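L-lysine 6-monooxygenase involved in desferrioxamine biosynthesis (PDB 5O8P) uses FAD and NADPH and probably N-hydroxylates cadaverine in the biosynthesis of the siderophore desferrioxamine, as a member of the lysine and ornithine N-hydroxylase family. Local coordinates at residues Phe300-Leu305 with Gln322-Arg327; Gly35-Gln40 with Gly115-Asn120; Pro246-Tyr251 with Gly390-Asp395. All coordinates share one frame; numbering follows the deposited sequence.

Contact 1. Residues Phe300-Leu305 with Gln322-Arg327; sequences FTHSEL and QQEQDR
His302 meets Gln322, Gln323 and Glu324 where an antiparallel three-stranded sheet begins. Ser303 and Gln322 form a non-hydrogen-bonded pair, with strand 303-311 beside strand 315-322. Beyond Gln322 the chain turns back through helical angles, and Asp326 and Arg327 both face Gln322 in a G1 beta bulge. Thr301 and His302 separate strand 297-300 from strand 303-311, and His302 has a positive phi of 55°.

The His302 side chain leaves the backbone toward this turn. Its CB meets OE1 of Gln322 at 3.1 Å. CG stands beside the backbone N (chi1 -69°), and it and ND1 come against CB of Glu324. That CB lies over the imidazole face, 3.8 Å from the ring centroid, as a CH-pi contact. Farther out, CE1 and NE2 lie under the Glu324 carboxylate, whose CD is displaced toward the ring rim. The carboxylate plane is turned 45° to the ring. The angle is poor for a bond from NE2. Glu324 OE1 is hydrogen-bonded to Tyr251 OH of the second subunit.

The backbone bond from Gln323 N to His302 O, at 2.9 Å, joins the two segments. Next to it, NE2 of Gln323 comes to 3.8 Å from OE2 of Glu304, which makes a salt bridge with Arg227. Arg227 and Leu305 belong to the NADP(+) site, which is empty in this chain. Within the turn, OE1 of Gln322 accepts Gln325 N at 3.2 Å from above its amide plane.

Contact 2. Residues Gly35-Gln40 with Gly115-Asn120; sequences GVFLDQ and GNLRWN. With FAD (flavin-adenine dinucleotide), chain C.
Phe37 pairs with Leu117, and Leu38 with Arg118, in the parallel edge of a Rossmann-type dinucleotide-binding sheet. Three backbone bonds join the strands: Phe37 N to Asn116 O, Arg118 N to Phe37 O, and Asp39 N to Arg118 O.

The close packing is around Phe37. Its CB lies 3.6 Å from CD2 of Leu117. Asn116 O sits in the ring plane at the edge, and the Asn116 amide runs alongside the ring with its plane turned by 77°. Asn116 ND2 bonds to Ala24 O and also to a water that binds Gly35 O weakly.

The face of Leu38 and Arg118 is looser, and Arg118 there is partly exposed. The bent Arg118 chain brings its guanidinium over Val36 CG2, 4.1 Å from CZ. NE of Arg118 turns back to Leu117 O at 3.2 Å.

Asp39 OD2 meets the Trp119 ring edge at CZ3, 3.4 Å away. The FAD ribose hydroxyl O3B lies 2.7 Å from Asp39 OD1, close enough for a hydrogen bond, and OD1 accepts Ile16 N. Such an acid is a familiar ribose ligand at this strand end. Helix 18-27 covers Phe37 and Leu117, while strand 8-14 flanks strand 35-38 opposite strand 117-118.

Contact 3. Residues Pro246-Tyr251 with Gly390-Asp395; sequences PEWIDY and GFVTPD. With FAD (flavin-adenine dinucleotide), chain C.
Trp248 and Phe391 form an edge-to-face pair. The Phe391 edge, atoms CD1 and CE1, points at the face of the Trp248 six-membered ring. The ring centroids are 4.9 Å apart and the planes are at 63°. CD1 of Phe391 approaches Trp248 CH2 most closely, at 3.4 Å. Trp248 CG is anti to the backbone N (chi1 -170°), and the indole reaches toward the loop. Gly390 CA lies at the edge of the indole, near its plane, 4.2 Å from CZ3.

Beside the rings, CG1 and CD1 of Ile249 both touch CG2 of Val392. The other methyl of Val392, CG1, lies over a face of the Phe391 ring.

Segment 390-395 folds as two type I turns, Gly390 to Thr393 and Val392 to Asp395. Gly390 leaves helix 386-389 with a positive phi of 90°. Thr393 OG1 donates to Gly390 O at 3.1 Å, in the carbonyl plane. The far end of the segment lines the FAD pocket: Pro394 O accepts a weak bond from the ribityl O2', at 3.4 Å.

The contact packs helix 246-253 against the loop between helices 386-389 and 399-410. Phe427 adds a second edge-to-face partner to Trp248, Met398 borders Ile249, and Tyr271 of the NADP(+) site touches Phe391.

In the fold
Contacts 2 and 3 attend different parts of one FAD. Residues 35-40 meet the adenosine end, and residues 390-395 meet the ribityl chain near the flavin. Their centres are 28 Å apart. Contact 1 touches no FAD and lies on the opposite side of the chain's centre from contact 2, with 46 Å between centres. It belongs to the NADP(+) side, as does Tyr271 next to contact 3. Within one chain, contacts 1 and 3 stay about 20 Å apart at their nearest atoms, and contact 1 is nested in the loop that contact 3 closes. Between subunits they meet: Tyr251 of helix 246-253 reaches residues 322-325 of the second subunit.

Contact 1. Residues Phe300-Leu305 with Gln322-Arg327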
# COMPACT_ATOMS: atom_id res chain seq x y z
N PHE B 300 -12.44 -13.18 -23.11
CA PHE B 300 -11.62 -14.10 -23.89
C PHE B 300 -10.21 -13.55 -24.11
O PHE B 300 -10.00 -12.35 -24.09
CB PHE B 300 -12.28 -14.36 -25.23
CG PHE B 300 -13.57 -15.11 -25.12
CD1 PHE B 300 -14.77 -14.43 -24.94
CD2 PHE B 300 -13.59 -16.49 -25.18
CE1 PHE B 300 -15.97 -15.11 -24.84
CE2 PHE B 300 -14.79 -17.18 -25.08
CZ PHE B 300 -15.99 -16.48 -24.91
N THR B 301 -9.25 -14.46 -24.30
CA THR B 301 -7.85 -14.10 -24.55
C THR B 301 -7.36 -14.88 -25.75
O THR B 301 -8.12 -15.67 -26.31
CB THR B 301 -6.97 -14.42 -23.32
OG1 THR B 301 -7.33 -15.71 -22.82
CG2 THR B 301 -7.16 -13.38 -22.23
N HIS B 302 -6.13 -14.63 -26.18
CA HIS B 302 -5.53 -15.30 -27.35
C HIS B 302 -6.34 -15.16 -28.65
O HIS B 302 -6.08 -15.88 -29.61
CB HIS B 302 -5.31 -16.80 -27.05
CG HIS B 302 -4.25 -17.06 -26.04
ND1 HIS B 302 -2.90 -16.99 -26.33
CD2 HIS B 302 -4.32 -17.43 -24.74
CE1 HIS B 302 -2.20 -17.29 -25.26
NE2 HIS B 302 -3.04 -17.56 -24.27
N SER B 303 -7.30 -14.23 -28.70
CA SER B 303 -8.33 -14.24 -29.74
C SER B 303 -8.14 -13.14 -30.78
O SER B 303 -8.35 -11.96 -30.49
CB SER B 303 -9.70 -14.12 -29.10
OG SER B 303 -10.06 -15.35 -28.51
N GLU B 304 -7.72 -13.53 -31.98
CA GLU B 304 -7.58 -12.61 -33.10
C GLU B 304 -8.92 -12.46 -33.79
O GLU B 304 -9.60 -13.45 -34.04
CB GLU B 304 -6.56 -13.14 -34.11
CG GLU B 304 -6.29 -12.16 -35.25
CD GLU B 304 -5.58 -12.80 -36.43
OE1 GLU B 304 -6.24 -13.57 -37.18
OE2 GLU B 304 -4.37 -12.52 -36.61
N LEU B 305 -9.28 -11.22 -34.11
CA LEU B 305 -10.44 -10.91 -34.95
C LEU B 305 -10.11 -11.18 -36.42
O LEU B 305 -9.33 -10.45 -37.02
CB LEU B 305 -10.82 -9.45 -34.76
CG LEU B 305 -12.10 -8.93 -35.42
CD1 LEU B 305 -13.32 -9.50 -34.71
CD2 LEU B 305 -12.11 -7.42 -35.37
N GLN B 322 -8.81 -18.33 -31.88
CA GLN B 322 -8.10 -18.51 -30.61
C GLN B 322 -6.75 -19.18 -30.96
O GLN B 322 -6.69 -20.36 -31.24
CB GLN B 322 -9.03 -19.23 -29.60
CG GLN B 322 -8.56 -20.30 -28.64
CD GLN B 322 -7.57 -19.85 -27.60
OE1 GLN B 322 -6.44 -19.54 -27.96
NE2 GLN B 322 -7.91 -20.00 -26.32
N GLN B 323 -5.69 -18.36 -31.00
CA GLN B 323 -4.40 -18.73 -31.65
C GLN B 323 -3.64 -19.83 -30.91
O GLN B 323 -2.93 -20.60 -31.54
CB GLN B 323 -3.47 -17.51 -31.81
CG GLN B 323 -3.92 -16.49 -32.85
CD GLN B 323 -3.32 -15.09 -32.64
OE1 GLN B 323 -3.29 -14.57 -31.52
NE2 GLN B 323 -2.88 -14.47 -33.73
N GLU B 324 -3.79 -19.87 -29.60
CA GLU B 324 -3.11 -20.86 -28.77
C GLU B 324 -3.71 -22.23 -29.00
O GLU B 324 -3.01 -23.18 -29.36
CB GLU B 324 -3.21 -20.47 -27.29
CG GLU B 324 -2.34 -21.28 -26.34
CD GLU B 324 -2.12 -20.58 -25.02
OE1 GLU B 324 -3.04 -20.59 -24.16
OE2 GLU B 324 -1.02 -20.00 -24.84
N GLN B 325 -5.02 -22.32 -28.84
CA GLN B 325 -5.76 -23.56 -29.10
C GLN B 325 -5.80 -23.91 -30.59
O GLN B 325 -5.95 -25.07 -30.93
CB GLN B 325 -7.19 -23.43 -28.57
CG GLN B 325 -7.95 -24.72 -28.35
CD GLN B 325 -9.33 -24.46 -27.74
OE1 GLN B 325 -9.54 -23.45 -27.07
NE2 GLN B 325 -10.27 -25.38 -27.98
N ASP B 326 -5.69 -22.89 -31.45
CA ASP B 326 -5.78 -23.01 -32.91
C ASP B 326 -7.19 -23.46 -33.31
O ASP B 326 -7.36 -24.45 -34.02
CB ASP B 326 -4.68 -23.94 -33.46
CG ASP B 326 -4.49 -23.84 -34.98
OD1 ASP B 326 -5.17 -23.03 -35.65
OD2 ASP B 326 -3.64 -24.59 -35.51
N ARG B 327 -8.19 -22.70 -32.86
CA ARG B 327 -9.60 -23.00 -33.12
C ARG B 327 -10.44 -21.73 -33.27
O ARG B 327 -10.33 -20.80 -32.46
CB ARG B 327 -10.17 -23.89 -32.01
CG ARG B 327 -11.41 -24.67 -32.43
CD ARG B 327 -11.76 -25.73 -31.39
NE ARG B 327 -13.20 -25.73 -31.11
CZ ARG B 327 -13.78 -26.15 -29.98
NH1 ARG B 327 -13.07 -26.64 -28.97
NH2 ARG B 327 -15.11 -26.07 -29.87

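Contact 2. Residues Gly35-Gln40 with Gly115-Asn120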
# COMPACT_ATOMS: atom_id res chain seq x y z
N GLY B 35 12.10 29.96 -32.45
CA GLY B 35 11.34 28.79 -32.84
C GLY B 35 9.85 29.08 -32.79
O GLY B 35 9.40 29.96 -32.07
N VAL B 36 9.10 28.34 -33.58
CA VAL B 36 7.67 28.50 -33.62
C VAL B 36 7.02 27.12 -33.83
O VAL B 36 7.62 26.22 -34.43
CB VAL B 36 7.26 29.50 -34.72
CG1 VAL B 36 7.43 28.91 -36.11
CG2 VAL B 36 5.85 30.01 -34.53
N PHE B 37 5.80 26.99 -33.32
CA PHE B 37 5.10 25.73 -33.32
C PHE B 37 3.73 25.90 -33.96
O PHE B 37 2.98 26.78 -33.56
CB PHE B 37 4.93 25.24 -31.89
CG PHE B 37 6.22 24.85 -31.24
CD1 PHE B 37 6.70 23.56 -31.35
CD2 PHE B 37 6.98 25.80 -30.56
CE1 PHE B 37 7.90 23.20 -30.76
CE2 PHE B 37 8.19 25.45 -29.98
CZ PHE B 37 8.64 24.15 -30.06
N LEU B 38 3.42 25.03 -34.91
CA LEU B 38 2.20 25.10 -35.71
C LEU B 38 1.30 23.90 -35.41
O LEU B 38 1.76 22.78 -35.51
CB LEU B 38 2.57 25.05 -37.19
CG LEU B 38 3.10 26.29 -37.91
CD1 LEU B 38 3.78 27.29 -37.00
CD2 LEU B 38 4.00 25.88 -39.07
N ASP B 39 0.03 24.13 -35.10
CA ASP B 39 -0.95 23.05 -34.92
C ASP B 39 -2.29 23.43 -35.57
O ASP B 39 -2.66 24.60 -35.58
CB ASP B 39 -1.15 22.77 -33.42
CG ASP B 39 -1.92 21.48 -33.15
OD1 ASP B 39 -1.29 20.41 -33.06
OD2 ASP B 39 -3.16 21.53 -33.01
N GLN B 40 -3.01 22.44 -36.09
CA GLN B 40 -4.24 22.68 -36.84
C GLN B 40 -5.49 22.90 -35.97
O GLN B 40 -6.45 23.54 -36.41
CB GLN B 40 -4.49 21.58 -37.86
CG GLN B 40 -4.92 20.25 -37.31
CD GLN B 40 -4.79 19.16 -38.35
OE1 GLN B 40 -5.23 19.29 -39.51
NE2 GLN B 40 -4.17 18.08 -37.95
N GLY B 115 4.33 32.09 -25.85
CA GLY B 115 4.28 32.96 -27.02
C GLY B 115 4.57 32.27 -28.35
O GLY B 115 4.17 32.76 -29.39
N ASN B 116 5.27 31.14 -28.32
CA ASN B 116 5.79 30.52 -29.55
C ASN B 116 4.84 29.54 -30.24
O ASN B 116 5.26 28.83 -31.15
CB ASN B 116 7.15 29.87 -29.31
CG ASN B 116 7.18 28.95 -28.10
OD1 ASN B 116 6.15 28.71 -27.46
ND2 ASN B 116 8.38 28.45 -27.76
N LEU B 117 3.56 29.51 -29.84
CA LEU B 117 2.58 28.60 -30.44
C LEU B 117 1.68 29.33 -31.43
O LEU B 117 1.28 30.44 -31.15
CB LEU B 117 1.72 27.95 -29.35
CG LEU B 117 2.48 27.28 -28.21
CD1 LEU B 117 1.50 26.64 -27.24
CD2 LEU B 117 3.49 26.27 -28.77
N ARG B 118 1.38 28.69 -32.56
CA ARG B 118 0.46 29.22 -33.56
C ARG B 118 -0.64 28.19 -33.82
O ARG B 118 -0.44 27.21 -34.55
CB ARG B 118 1.20 29.53 -34.88
CG ARG B 118 0.99 30.95 -35.36
CD ARG B 118 2.16 31.87 -35.08
NE ARG B 118 2.42 32.08 -33.65
CZ ARG B 118 3.33 32.93 -33.15
NH1 ARG B 118 4.08 33.70 -33.95
NH2 ARG B 118 3.48 33.01 -31.84
N TRP B 119 -1.81 28.41 -33.22
CA TRP B 119 -2.94 27.50 -33.40
C TRP B 119 -3.67 27.76 -34.72
O TRP B 119 -3.37 28.71 -35.43
CB TRP B 119 -3.91 27.63 -32.22
CG TRP B 119 -3.28 27.27 -30.92
CD1 TRP B 119 -2.87 28.13 -29.94
CD2 TRP B 119 -2.92 25.96 -30.48
NE1 TRP B 119 -2.29 27.44 -28.91
CE2 TRP B 119 -2.31 26.10 -29.21
CE3 TRP B 119 -3.06 24.68 -31.02
CZ2 TRP B 119 -1.85 25.01 -28.47
CZ3 TRP B 119 -2.60 23.59 -30.30
CH2 TRP B 119 -2.01 23.75 -29.04
N ASN B 120 -4.63 26.90 -35.06
CA ASN B 120 -5.44 27.03 -36.28
C ASN B 120 -4.59 27.14 -37.55
O ASN B 120 -4.87 27.92 -38.42
CB ASN B 120 -6.43 28.21 -36.15
CG ASN B 120 -7.46 27.98 -35.05
OD1 ASN B 120 -7.55 28.77 -34.10
ND2 ASN B 120 -8.23 26.88 -35.15
PA FAD C . -0.71 14.29 -30.08
O1A FAD C . -1.89 14.55 -29.17
O2A FAD C . -0.83 13.24 -31.16
O5B FAD C . -0.36 15.72 -30.74
C5B FAD C . -0.32 15.93 -32.15
C4B FAD C . -0.88 17.29 -32.56
O4B FAD C . -0.42 17.60 -33.89
C3B FAD C . -2.40 17.31 -32.62
O3B FAD C . -2.87 18.49 -31.94
C2B FAD C . -2.73 17.28 -34.11
O2B FAD C . -3.94 17.97 -34.45
C1B FAD C . -1.53 17.98 -34.72
N9A FAD C . -1.29 17.73 -36.16
C8A FAD C . -1.22 16.56 -36.83
N7A FAD C . -0.98 16.77 -38.15
C5A FAD C . -0.89 18.11 -38.35
C6A FAD C . -0.66 19.03 -39.49
N6A FAD C . -0.46 18.56 -40.74
N1A FAD C . -0.65 20.37 -39.24
C2A FAD C . -0.85 20.87 -38.00
N3A FAD C . -1.07 20.09 -36.93
C4A FAD C . -1.10 18.73 -37.03
N1 FAD C . 1.75 8.35 -22.09
C2 FAD C . 2.27 8.52 -20.84
O2 FAD C . 3.51 8.56 -20.72
N3 FAD C . 1.49 8.66 -19.75
C4 FAD C . 0.14 8.63 -19.82
O4 FAD C . -0.55 8.76 -18.80
C4X FAD C . -0.50 8.44 -21.15
N5 FAD C . -1.84 8.41 -21.29
C5X FAD C . -2.40 8.23 -22.51
C6 FAD C . -3.79 8.20 -22.60
C7 FAD C . -4.43 8.02 -23.82
C7M FAD C . -5.94 7.98 -23.88
C8 FAD C . -3.61 7.86 -25.05
C8M FAD C . -4.28 7.67 -26.39
C9 FAD C . -2.22 7.89 -24.98
C9A FAD C . -1.55 8.07 -23.75
N10 FAD C . -0.12 8.11 -23.62
C10 FAD C . 0.41 8.29 -22.32
C1' FAD C . 0.82 7.98 -24.77
C2' FAD C . 1.26 9.35 -25.34
O2' FAD C . 1.64 10.24 -24.27
C3' FAD C . 0.20 10.02 -26.23
O3' FAD C . -0.11 9.20 -27.36
C4' FAD C . 0.62 11.41 -26.74
O4' FAD C . -0.54 12.19 -27.01
C5' FAD C . 1.47 11.34 -28.01
O5' FAD C . 2.25 12.53 -28.12
P FAD C . 2.08 13.50 -29.38
O1P FAD C . 2.97 14.70 -29.17
O2P FAD C . 2.30 12.59 -30.56
O3P FAD C . 0.53 13.92 -29.10
O HOH W 1 10.92 29.34 -29.19

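Contact 3. Residues Pro246-Tyr251 with Gly390-Asp395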
# COMPACT_ATOMS: atom_id res chain seq x y z
N PRO B 246 18.61 6.69 -20.85
CA PRO B 246 19.52 6.95 -21.95
C PRO B 246 20.39 5.75 -22.30
O PRO B 246 20.56 5.44 -23.48
CB PRO B 246 20.34 8.11 -21.44
CG PRO B 246 19.40 8.86 -20.57
CD PRO B 246 18.60 7.82 -19.88
N GLU B 247 20.88 5.05 -21.27
CA GLU B 247 21.82 3.93 -21.51
C GLU B 247 21.14 2.79 -22.22
O GLU B 247 21.74 2.20 -23.10
CB GLU B 247 22.45 3.37 -20.25
CG GLU B 247 22.85 4.38 -19.20
CD GLU B 247 21.83 4.45 -18.11
OE1 GLU B 247 21.80 3.53 -17.29
OE2 GLU B 247 21.10 5.46 -18.03
N TRP B 248 19.90 2.50 -21.84
CA TRP B 248 19.14 1.47 -22.52
C TRP B 248 18.83 1.87 -23.97
O TRP B 248 18.88 1.01 -24.87
CB TRP B 248 17.83 1.14 -21.79
CG TRP B 248 17.21 -0.06 -22.38
CD1 TRP B 248 17.54 -1.36 -22.14
CD2 TRP B 248 16.22 -0.09 -23.40
NE1 TRP B 248 16.81 -2.21 -22.93
CE2 TRP B 248 15.98 -1.45 -23.71
CE3 TRP B 248 15.51 0.90 -24.08
CZ2 TRP B 248 15.04 -1.84 -24.65
CZ3 TRP B 248 14.57 0.51 -25.03
CH2 TRP B 248 14.34 -0.85 -25.30
N ILE B 249 18.52 3.14 -24.20
CA ILE B 249 18.15 3.59 -25.53
C ILE B 249 19.35 3.47 -26.47
O ILE B 249 19.19 3.00 -27.60
CB ILE B 249 17.56 5.01 -25.53
CG1 ILE B 249 16.26 5.04 -24.72
CG2 ILE B 249 17.22 5.46 -26.95
CD1 ILE B 249 15.87 6.42 -24.24
N ASP B 250 20.53 3.84 -25.98
CA ASP B 250 21.78 3.66 -26.75
C ASP B 250 21.96 2.19 -27.10
O ASP B 250 22.29 1.85 -28.23
CB ASP B 250 23.01 4.14 -25.96
CG ASP B 250 22.96 5.62 -25.61
OD1 ASP B 250 22.33 6.41 -26.35
OD2 ASP B 250 23.56 6.01 -24.58
N TYR B 251 21.73 1.33 -26.11
CA TYR B 251 21.86 -0.12 -26.29
C TYR B 251 20.88 -0.60 -27.35
O TYR B 251 21.30 -1.27 -28.30
CB TYR B 251 21.64 -0.85 -24.94
CG TYR B 251 21.29 -2.32 -25.04
CD1 TYR B 251 22.28 -3.25 -25.34
CD2 TYR B 251 19.98 -2.77 -24.83
CE1 TYR B 251 21.97 -4.60 -25.43
CE2 TYR B 251 19.67 -4.12 -24.93
CZ TYR B 251 20.66 -5.03 -25.24
OH TYR B 251 20.38 -6.37 -25.33
N GLY B 390 12.93 2.11 -29.47
CA GLY B 390 12.37 1.10 -28.57
C GLY B 390 11.13 1.55 -27.83
O GLY B 390 10.57 2.60 -28.12
N PHE B 391 10.73 0.74 -26.85
CA PHE B 391 9.48 0.93 -26.08
C PHE B 391 9.34 2.27 -25.31
O PHE B 391 8.25 2.55 -24.79
CB PHE B 391 9.34 -0.23 -25.09
CG PHE B 391 10.09 -0.02 -23.80
CD1 PHE B 391 11.44 -0.34 -23.68
CD2 PHE B 391 9.44 0.58 -22.72
CE1 PHE B 391 12.11 -0.11 -22.49
CE2 PHE B 391 10.11 0.83 -21.54
CZ PHE B 391 11.44 0.47 -21.42
N VAL B 392 10.41 3.07 -25.23
CA VAL B 392 10.39 4.29 -24.40
C VAL B 392 9.81 5.52 -25.11
O VAL B 392 9.70 6.58 -24.50
CB VAL B 392 11.79 4.68 -23.89
CG1 VAL B 392 12.37 3.56 -23.04
CG2 VAL B 392 12.70 5.04 -25.06
N THR B 393 9.41 5.36 -26.38
CA THR B 393 9.10 6.47 -27.28
C THR B 393 7.79 7.24 -26.92
O THR B 393 7.83 8.46 -26.82
CB THR B 393 9.11 5.95 -28.76
OG1 THR B 393 10.41 5.49 -29.13
CG2 THR B 393 8.70 6.98 -29.73
N PRO B 394 6.65 6.54 -26.68
CA PRO B 394 5.44 7.26 -26.24
C PRO B 394 5.42 7.75 -24.78
O PRO B 394 4.43 8.35 -24.36
CB PRO B 394 4.31 6.22 -26.46
CG PRO B 394 4.95 4.95 -26.91
CD PRO B 394 6.42 5.08 -26.73
N ASP B 395 6.48 7.50 -24.02
CA ASP B 395 6.57 7.82 -22.59
C ASP B 395 6.71 9.34 -22.42
O ASP B 395 7.66 9.93 -22.93
CB ASP B 395 7.79 7.08 -21.99
CG ASP B 395 7.73 6.94 -20.45
OD1 ASP B 395 7.13 7.78 -19.77
OD2 ASP B 395 8.34 5.99 -19.92
PA FAD C . -0.71 14.29 -30.08
O1A FAD C . -1.89 14.55 -29.17
O2A FAD C . -0.83 13.24 -31.16
O5B FAD C . -0.36 15.72 -30.74
C5B FAD C . -0.32 15.93 -32.15
C4B FAD C . -0.88 17.29 -32.56
O4B FAD C . -0.42 17.60 -33.89
C3B FAD C . -2.40 17.31 -32.62
O3B FAD C . -2.87 18.49 -31.94
C2B FAD C . -2.73 17.28 -34.11
O2B FAD C . -3.94 17.97 -34.45
C1B FAD C . -1.53 17.98 -34.72
N9A FAD C . -1.29 17.73 -36.16
C8A FAD C . -1.22 16.56 -36.83
N7A FAD C . -0.98 16.77 -38.15
C5A FAD C . -0.89 18.11 -38.35
C6A FAD C . -0.66 19.03 -39.49
N6A FAD C . -0.46 18.56 -40.74
N1A FAD C . -0.65 20.37 -39.24
C2A FAD C . -0.85 20.87 -38.00
N3A FAD C . -1.07 20.09 -36.93
C4A FAD C . -1.10 18.73 -37.03
N1 FAD C . 1.75 8.35 -22.09
C2 FAD C . 2.27 8.52 -20.84
O2 FAD C . 3.51 8.56 -20.72
N3 FAD C . 1.49 8.66 -19.75
C4 FAD C . 0.14 8.63 -19.82
O4 FAD C . -0.55 8.76 -18.80
C4X FAD C . -0.50 8.44 -21.15
N5 FAD C . -1.84 8.41 -21.29
C5X FAD C . -2.40 8.23 -22.51
C6 FAD C . -3.79 8.20 -22.60
C7 FAD C . -4.43 8.02 -23.82
C7M FAD C . -5.94 7.98 -23.88
C8 FAD C . -3.61 7.86 -25.05
C8M FAD C . -4.28 7.67 -26.39
C9 FAD C . -2.22 7.89 -24.98
C9A FAD C . -1.55 8.07 -23.75
N10 FAD C . -0.12 8.11 -23.62
C10 FAD C . 0.41 8.29 -22.32
C1' FAD C . 0.82 7.98 -24.77
C2' FAD C . 1.26 9.35 -25.34
O2' FAD C . 1.64 10.24 -24.27
C3' FAD C . 0.20 10.02 -26.23
O3' FAD C . -0.11 9.20 -27.36
C4' FAD C . 0.62 11.41 -26.74
O4' FAD C . -0.54 12.19 -27.01
C5' FAD C . 1.47 11.34 -28.01
O5' FAD C . 2.25 12.53 -28.12
P FAD C . 2.08 13.50 -29.38
O1P FAD C . 2.97 14.70 -29.17
O2P FAD C . 2.30 12.59 -30.56
O3P FAD C . 0.53 13.92 -29.10